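Local coordinates for protein salmonella typhimurium DB7155 bacteriophage DET7 tailspike (PDB 2V5I) that probably serves as the trimeric receptor-binding tailspike of a myovirus, binding and hydrolysing the O-antigen of its Salmonella host, at residues Y535-L547 with S551-V559. Residues are numbered along the deposited sequence; the frame is centred on the assembly and turned at random.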
ATOM      1  N   TYR A 535     -17.452 -55.906  -6.669  1.00 10.01           N
ATOM      2  CA  TYR A 535     -18.789 -55.990  -6.095  1.00 10.26           C
ATOM      3  C   TYR A 535     -19.020 -57.374  -5.470  1.00 11.36           C
ATOM      4  O   TYR A 535     -18.336 -58.363  -5.761  1.00  9.61           O
ATOM      5  CB  TYR A 535     -19.870 -55.692  -7.153  1.00 11.06           C
ATOM      6  CG  TYR A 535     -20.000 -56.699  -8.287  1.00 10.92           C
ATOM      7  CD1 TYR A 535     -19.230 -56.603  -9.422  1.00 10.75           C
ATOM      8  CD2 TYR A 535     -20.950 -57.706  -8.228  1.00 11.13           C
ATOM      9  CE1 TYR A 535     -19.358 -57.532 -10.447  1.00  9.92           C
ATOM     10  CE2 TYR A 535     -21.124 -58.628  -9.261  1.00 14.83           C
ATOM     11  CZ  TYR A 535     -20.355 -58.520 -10.398  1.00 11.53           C
ATOM     12  OH  TYR A 535     -20.550 -59.483 -11.398  1.00 11.46           O
ATOM     13  N   LEU A 536     -20.047 -57.433  -4.644  1.00 11.83           N
ATOM     14  CA  LEU A 536     -20.503 -58.672  -4.011  1.00 12.10           C
ATOM     15  C   LEU A 536     -21.743 -59.227  -4.700  1.00 14.85           C
ATOM     16  O   LEU A 536     -22.656 -58.474  -5.083  1.00 14.04           O
ATOM     17  CB  LEU A 536     -20.878 -58.413  -2.539  1.00 13.92           C
ATOM     18  CG  LEU A 536     -19.737 -57.983  -1.639  1.00 14.79           C
ATOM     19  CD1 LEU A 536     -20.266 -57.522  -0.277  1.00 19.19           C
ATOM     20  CD2 LEU A 536     -18.737 -59.073  -1.495  1.00 14.29           C
ATOM     21  N   ASP A 537     -21.746 -60.542  -4.875  1.00 14.74           N
ATOM     22  CA  ASP A 537     -22.913 -61.222  -5.504  1.00 16.17           C
ATOM     23  C   ASP A 537     -23.036 -62.557  -4.816  1.00 18.10           C
ATOM     24  O   ASP A 537     -22.115 -63.360  -4.812  1.00 16.58           O
ATOM     25  CB  ASP A 537     -22.692 -61.355  -7.013  1.00 16.42           C
ATOM     26  CG  ASP A 537     -23.884 -61.977  -7.780  1.00 23.01           C
ATOM     27  OD1 ASP A 537     -24.779 -62.559  -7.162  1.00 26.48           O
ATOM     28  OD2 ASP A 537     -23.878 -61.866  -9.033  1.00 22.79           O
ATOM     29  N   ALA A 538     -24.165 -62.760  -4.166  1.00 20.72           N
ATOM     30  CA  ALA A 538     -24.424 -64.028  -3.448  1.00 21.81           C
ATOM     31  C   ALA A 538     -23.295 -64.408  -2.508  1.00 21.74           C
ATOM     32  O   ALA A 538     -22.880 -65.565  -2.453  1.00 23.78           O
ATOM     33  CB  ALA A 538     -24.690 -65.153  -4.433  1.00 22.67           C
ATOM     34  N   GLY A 539     -22.776 -63.405  -1.808  1.00 22.26           N
ATOM     35  CA  GLY A 539     -21.735 -63.585  -0.810  1.00 20.11           C
ATOM     36  C   GLY A 539     -20.306 -63.761  -1.328  1.00 20.79           C
ATOM     37  O   GLY A 539     -19.409 -64.021  -0.529  1.00 21.67           O
ATOM     38  N   ALA A 540     -20.104 -63.660  -2.647  1.00 15.57           N
ATOM     39  CA  ALA A 540     -18.780 -63.806  -3.276  1.00 14.94           C
ATOM     40  C   ALA A 540     -18.301 -62.459  -3.775  1.00 11.36           C
ATOM     41  O   ALA A 540     -19.133 -61.575  -4.101  1.00 12.60           O
ATOM     42  CB  ALA A 540     -18.857 -64.741  -4.443  1.00 13.98           C
ATOM     43  N   LEU A 541     -16.960 -62.327  -3.854  1.00 11.32           N
ATOM     44  CA  LEU A 541     -16.344 -61.165  -4.501  1.00 10.66           C
ATOM     45  C   LEU A 541     -16.185 -61.411  -5.986  1.00 10.16           C
ATOM     46  O   LEU A 541     -15.563 -62.392  -6.403  1.00 10.96           O
ATOM     47  CB  LEU A 541     -14.985 -60.886  -3.877  1.00 10.42           C
ATOM     48  CG  LEU A 541     -14.320 -59.594  -4.310  1.00 11.30           C
ATOM     49  CD1 LEU A 541     -15.115 -58.360  -3.823  1.00  9.43           C
ATOM     50  CD2 LEU A 541     -12.840 -59.524  -3.830  1.00 10.84           C
ATOM     51  N   TRP A 542     -16.712 -60.466  -6.769  1.00  9.71           N
ATOM     52  CA  TRP A 542     -16.629 -60.452  -8.224  1.00  9.90           C
ATOM     53  C   TRP A 542     -15.971 -59.164  -8.723  1.00 10.76           C
ATOM     54  O   TRP A 542     -15.998 -58.116  -8.066  1.00 10.58           O
ATOM     55  CB  TRP A 542     -18.030 -60.513  -8.791  1.00 11.05           C
ATOM     56  CG  TRP A 542     -18.706 -61.847  -8.697  1.00 11.02           C
ATOM     57  CD1 TRP A 542     -19.232 -62.435  -7.563  1.00 13.52           C
ATOM     58  CD2 TRP A 542     -18.938 -62.766  -9.774  1.00 12.43           C
ATOM     59  NE1 TRP A 542     -19.789 -63.646  -7.898  1.00 14.27           N
ATOM     60  CE2 TRP A 542     -19.615 -63.875  -9.239  1.00 13.22           C
ATOM     61  CE3 TRP A 542     -18.637 -62.748 -11.145  1.00 13.57           C
ATOM     62  CZ2 TRP A 542     -20.011 -64.959 -10.024  1.00 15.00           C
ATOM     63  CZ3 TRP A 542     -19.043 -63.831 -11.939  1.00 14.72           C
ATOM     64  CH2 TRP A 542     -19.675 -64.930 -11.363  1.00 13.64           C
ATOM     65  N   ALA A 543     -15.377 -59.256  -9.910  1.00  8.44           N
ATOM     66  CA  ALA A 543     -14.833 -58.114 -10.640  1.00  9.75           C
ATOM     67  C   ALA A 543     -15.642 -57.912 -11.920  1.00 10.76           C
ATOM     68  O   ALA A 543     -15.877 -58.868 -12.680  1.00 12.21           O
ATOM     69  CB  ALA A 543     -13.356 -58.322 -11.025  1.00 10.92           C
ATOM     70  N   LEU A 544     -16.011 -56.672 -12.175  1.00  9.96           N
ATOM     71  CA  LEU A 544     -16.529 -56.203 -13.449  1.00  9.82           C
ATOM     72  C   LEU A 544     -15.406 -55.468 -14.173  1.00  9.92           C
ATOM     73  O   LEU A 544     -14.862 -54.504 -13.661  1.00  9.94           O
ATOM     74  CB  LEU A 544     -17.712 -55.254 -13.216  1.00 10.51           C
ATOM     75  CG  LEU A 544     -18.302 -54.575 -14.474  1.00  9.45           C
ATOM     76  CD1 LEU A 544     -18.827 -55.589 -15.468  1.00 12.76           C
ATOM     77  CD2 LEU A 544     -19.411 -53.618 -14.022  1.00  9.63           C
ATOM     78  N   ILE A 545     -15.003 -55.997 -15.342  1.00 10.14           N
ATOM     79  CA  ILE A 545     -13.804 -55.549 -16.017  1.00 10.26           C
ATOM     80  C   ILE A 545     -14.158 -55.151 -17.459  1.00  9.64           C
ATOM     81  O   ILE A 545     -14.849 -55.897 -18.144  1.00 11.01           O
ATOM     82  CB  ILE A 545     -12.751 -56.662 -16.057  1.00 11.64           C
ATOM     83  CG1 ILE A 545     -12.249 -56.903 -14.635  1.00 14.71           C
ATOM     84  CG2 ILE A 545     -11.587 -56.300 -16.993  1.00 11.38           C
ATOM     85  CD1 ILE A 545     -11.412 -58.083 -14.433  1.00 17.80           C
ATOM     86  N   ARG A 546     -13.654 -54.009 -17.899  1.00 10.41           N
ATOM     87  CA  ARG A 546     -13.714 -53.661 -19.297  1.00 10.01           C
ATOM     88  C   ARG A 546     -12.386 -54.066 -19.939  1.00 10.46           C
ATOM     89  O   ARG A 546     -11.345 -53.576 -19.530  1.00 10.29           O
ATOM     90  CB  ARG A 546     -14.017 -52.223 -19.510  1.00 11.11           C
ATOM     91  CG  ARG A 546     -14.351 -51.929 -20.994  1.00 12.70           C
ATOM     92  CD  ARG A 546     -14.789 -50.517 -21.273  1.00 15.59           C
ATOM     93  NE  ARG A 546     -15.112 -50.379 -22.713  1.00 13.74           N
ATOM     94  CZ  ARG A 546     -15.035 -49.250 -23.409  1.00 15.64           C
ATOM     95  NH1 ARG A 546     -14.731 -48.096 -22.832  1.00 16.50           N
ATOM     96  NH2 ARG A 546     -15.319 -49.271 -24.713  1.00 18.67           N
ATOM     97  N   LEU A 547     -12.445 -54.997 -20.869  1.00 11.61           N
ATOM     98  CA  LEU A 547     -11.275 -55.623 -21.518  1.00 11.50           C
ATOM     99  C   LEU A 547     -10.672 -54.759 -22.600  1.00 11.72           C
ATOM    100  O   LEU A 547     -11.298 -53.817 -23.073  1.00 12.46           O
ATOM    101  CB  LEU A 547     -11.730 -56.935 -22.154  1.00 11.85           C
ATOM    102  CG  LEU A 547     -12.220 -58.012 -21.177  1.00 13.09           C
ATOM    103  CD1 LEU A 547     -12.970 -59.163 -21.885  1.00 13.69           C
ATOM    104  CD2 LEU A 547     -11.147 -58.546 -20.315  1.00 16.54           C
ATOM    105  N   SER A 551     -15.152 -54.736 -24.673  1.00 13.68           N
ATOM    106  CA  SER A 551     -16.303 -55.477 -24.133  1.00 14.59           C
ATOM    107  C   SER A 551     -16.127 -55.614 -22.614  1.00 14.87           C
ATOM    108  O   SER A 551     -15.054 -55.321 -22.085  1.00 15.07           O
ATOM    109  CB  SER A 551     -16.412 -56.844 -24.796  1.00 16.42           C
ATOM    110  OG  SER A 551     -15.382 -57.696 -24.380  1.00 16.85           O
ATOM    111  N   LYS A 552     -17.193 -55.980 -21.917  1.00 13.45           N
ATOM    112  CA  LYS A 552     -17.185 -56.111 -20.470  1.00 14.84           C
ATOM    113  C   LYS A 552     -17.383 -57.552 -20.081  1.00 14.19           C
ATOM    114  O   LYS A 552     -18.148 -58.323 -20.743  1.00 15.67           O
ATOM    115  CB  LYS A 552     -18.281 -55.208 -19.893  1.00 14.71           C
ATOM    116  CG  LYS A 552     -17.980 -53.753 -20.158  1.00 17.40           C
ATOM    117  CD  LYS A 552     -19.010 -52.804 -19.610  1.00 17.71           C
ATOM    118  CE  LYS A 552     -18.732 -51.361 -20.066  1.00 14.96           C
ATOM    119  NZ  LYS A 552     -19.728 -50.414 -19.564  1.00 15.55           N
ATOM    120  N   THR A 553     -16.736 -57.959 -19.001  1.00 12.69           N
ATOM    121  CA  THR A 553     -16.850 -59.274 -18.496  1.00 12.39           C
ATOM    122  C   THR A 553     -16.883 -59.262 -16.970  1.00 13.55           C
ATOM    123  O   THR A 553     -16.449 -58.271 -16.352  1.00 13.21           O
ATOM    124  CB  THR A 553     -15.709 -60.165 -19.063  1.00 15.12           C
ATOM    125  OG1 THR A 553     -16.015 -61.539 -18.862  1.00 18.02           O
ATOM    126  CG2 THR A 553     -14.359 -59.871 -18.400  1.00 13.83           C
ATOM    127  N   ARG A 554     -17.374 -60.350 -16.375  1.00 11.65           N
ATOM    128  CA  ARG A 554     -17.480 -60.527 -14.948  1.00 11.21           C
ATOM    129  C   ARG A 554     -16.699 -61.773 -14.540  1.00 12.90           C
ATOM    130  O   ARG A 554     -16.870 -62.861 -15.126  1.00 13.97           O
ATOM    131  CB  ARG A 554     -18.951 -60.706 -14.526  1.00 10.94           C
ATOM    132  CG  ARG A 554     -19.796 -59.477 -14.794  1.00 11.96           C
ATOM    133  CD  ARG A 554     -21.310 -59.746 -14.737  1.00 14.81           C
ATOM    134  NE  ARG A 554     -22.036 -58.551 -15.166  1.00 15.25           N
ATOM    135  CZ  ARG A 554     -22.317 -57.505 -14.390  1.00 18.01           C
ATOM    136  NH1 ARG A 554     -21.981 -57.490 -13.097  1.00 13.97           N
ATOM    137  NH2 ARG A 554     -22.964 -56.462 -14.922  1.00 17.99           N
ATOM    138  N   MET A 555     -15.831 -61.598 -13.560  1.00 10.61           N
ATOM    139  CA  MET A 555     -14.967 -62.647 -13.039  1.00 11.87           C
ATOM    140  C   MET A 555     -15.132 -62.827 -11.540  1.00 11.70           C
ATOM    141  O   MET A 555     -15.008 -61.866 -10.758  1.00 13.09           O
ATOM    142  CB  MET A 555     -13.491 -62.279 -13.287  1.00 12.78           C
ATOM    143  CG  MET A 555     -13.160 -62.027 -14.732  1.00 16.10           C
ATOM    144  SD  MET A 555     -11.390 -61.945 -15.053  1.00 17.74           S
ATOM    145  CE  MET A 555     -11.351 -61.199 -16.680  1.00 15.23           C
ATOM    146  N   LYS A 556     -15.382 -64.063 -11.126  1.00 11.17           N
ATOM    147  CA  LYS A 556     -15.462 -64.403  -9.720  1.00 11.48           C
ATOM    148  C   LYS A 556     -14.092 -64.590  -9.124  1.00 11.59           C
ATOM    149  O   LYS A 556     -13.301 -65.375  -9.637  1.00 11.71           O
ATOM    150  CB  LYS A 556     -16.270 -65.652  -9.530  1.00 13.71           C
ATOM    151  CG  LYS A 556     -16.608 -65.953  -8.134  1.00 14.63           C
ATOM    152  CD  LYS A 556     -17.442 -67.197  -8.069  1.00 18.02           C
ATOM    153  CE  LYS A 556     -17.804 -67.562  -6.684  1.00 26.61           C
ATOM    154  NZ  LYS A 556     -18.400 -68.933  -6.706  1.00 30.21           N
ATOM    155  N   LEU A 557     -13.824 -63.870  -8.036  1.00 10.45           N
ATOM    156  CA  LEU A 557     -12.468 -63.830  -7.415  1.00 10.60           C
ATOM    157  C   LEU A 557     -12.346 -64.672  -6.159  1.00 12.73           C
ATOM    158  O   LEU A 557     -11.258 -65.103  -5.811  1.00 13.71           O
ATOM    159  CB  LEU A 557     -12.051 -62.406  -7.093  1.00 11.60           C
ATOM    160  CG  LEU A 557     -12.058 -61.358  -8.228  1.00  9.25           C
ATOM    161  CD1 LEU A 557     -11.272 -60.100  -7.825  1.00 11.79           C
ATOM    162  CD2 LEU A 557     -11.481 -61.944  -9.493  1.00 12.34           C
ATOM    163  N   SER A 558     -13.459 -64.832  -5.437  1.00 13.20           N
ATOM    164  CA  SER A 558     -13.433 -65.694  -4.247  1.00 15.14           C
ATOM    165  C   SER A 558     -13.863 -67.093  -4.598  1.00 22.21           C
ATOM    166  O   SER A 558     -14.299 -67.355  -5.713  1.00 24.59           O
ATOM    167  CB  SER A 558     -14.271 -65.072  -3.164  1.00 14.30           C
ATOM    168  OG  SER A 558     -15.605 -64.905  -3.568  1.00 15.68           O
ATOM    169  N   VAL A 559     -13.692 -68.008  -3.652  1.00 29.60           N
ATOM    170  CA  VAL A 559     -13.948 -69.420  -3.897  1.00 35.07           C
ATOM    171  C   VAL A 559     -15.259 -69.739  -3.216  1.00 38.34           C
ATOM    172  O   VAL A 559     -15.274 -70.193  -2.063  1.00 41.66           O
ATOM    173  CB  VAL A 559     -12.767 -70.358  -3.442  1.00 36.93           C
ATOM    174  CG1 VAL A 559     -12.122 -69.931  -2.125  1.00 36.67           C
ATOM    175  CG2 VAL A 559     -13.214 -71.841  -3.394  1.00 38.86           C
ATOM    176  OXT VAL A 559     -16.327 -69.473  -3.809  1.00 41.28           O
TER
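Trp542 and Lys556, Ala543 and Met555, Leu544 and Arg554, and Ile545 and Thr553 pair across the C-terminal antiparallel beta hairpin of the tailspike, whose strands 540-546 and 552-556 form a three-stranded sheet with strand 531-537. The ladder alternates regularly: Ala543 with Met555 and Ile545 with Thr553 are hydrogen-bonded pairs, each closed by two N-H...O bonds, such as Ala543 N to Met555 O at 2.8 Å. Toward the chain end the pattern changes. Leu541 O takes Leu557 N at 2.8 Å and, weakly, Ser558 N, while Leu541 N gives its hydrogen to the side-chain OG of Ser558 at 2.9 Å; with chi1 at 60°, that hydroxyl oxygen stands between its own backbone N and carbonyl carbon, facing the neighbouring strand.

On the face bearing Trp542, Leu544 and Arg554, the aliphatic chain of Lys556 lies across the indole. Its CB sits over the centre of the six-membered ring of Trp542, 3.7 Å from the centroid, in a CH-pi contact. The other hairpin face, with Ala543, Ile545, Thr553 and Met555, is mostly apolar: Ile545 CD1 meets Met555 CE at 3.8 Å, and Leu557 CD1 approaches both Leu541 and Ala543. This side turns inward in the trimer, where Leu557 packs on Leu541 of the third subunit and the Leu557 carbonyl oxygens of all three chains bind a sodium ion.

Arg554 is gripped from several directions. Asp523 and the Leu521 carbonyl hold NH2, and Leu544 CD1 covers one guanidinium face. NH1 donates to Tyr535 OH at 3.0 Å, the hydroxyl oxygen lying in the guanidinium plane while the phenol ring is turned 76° from it.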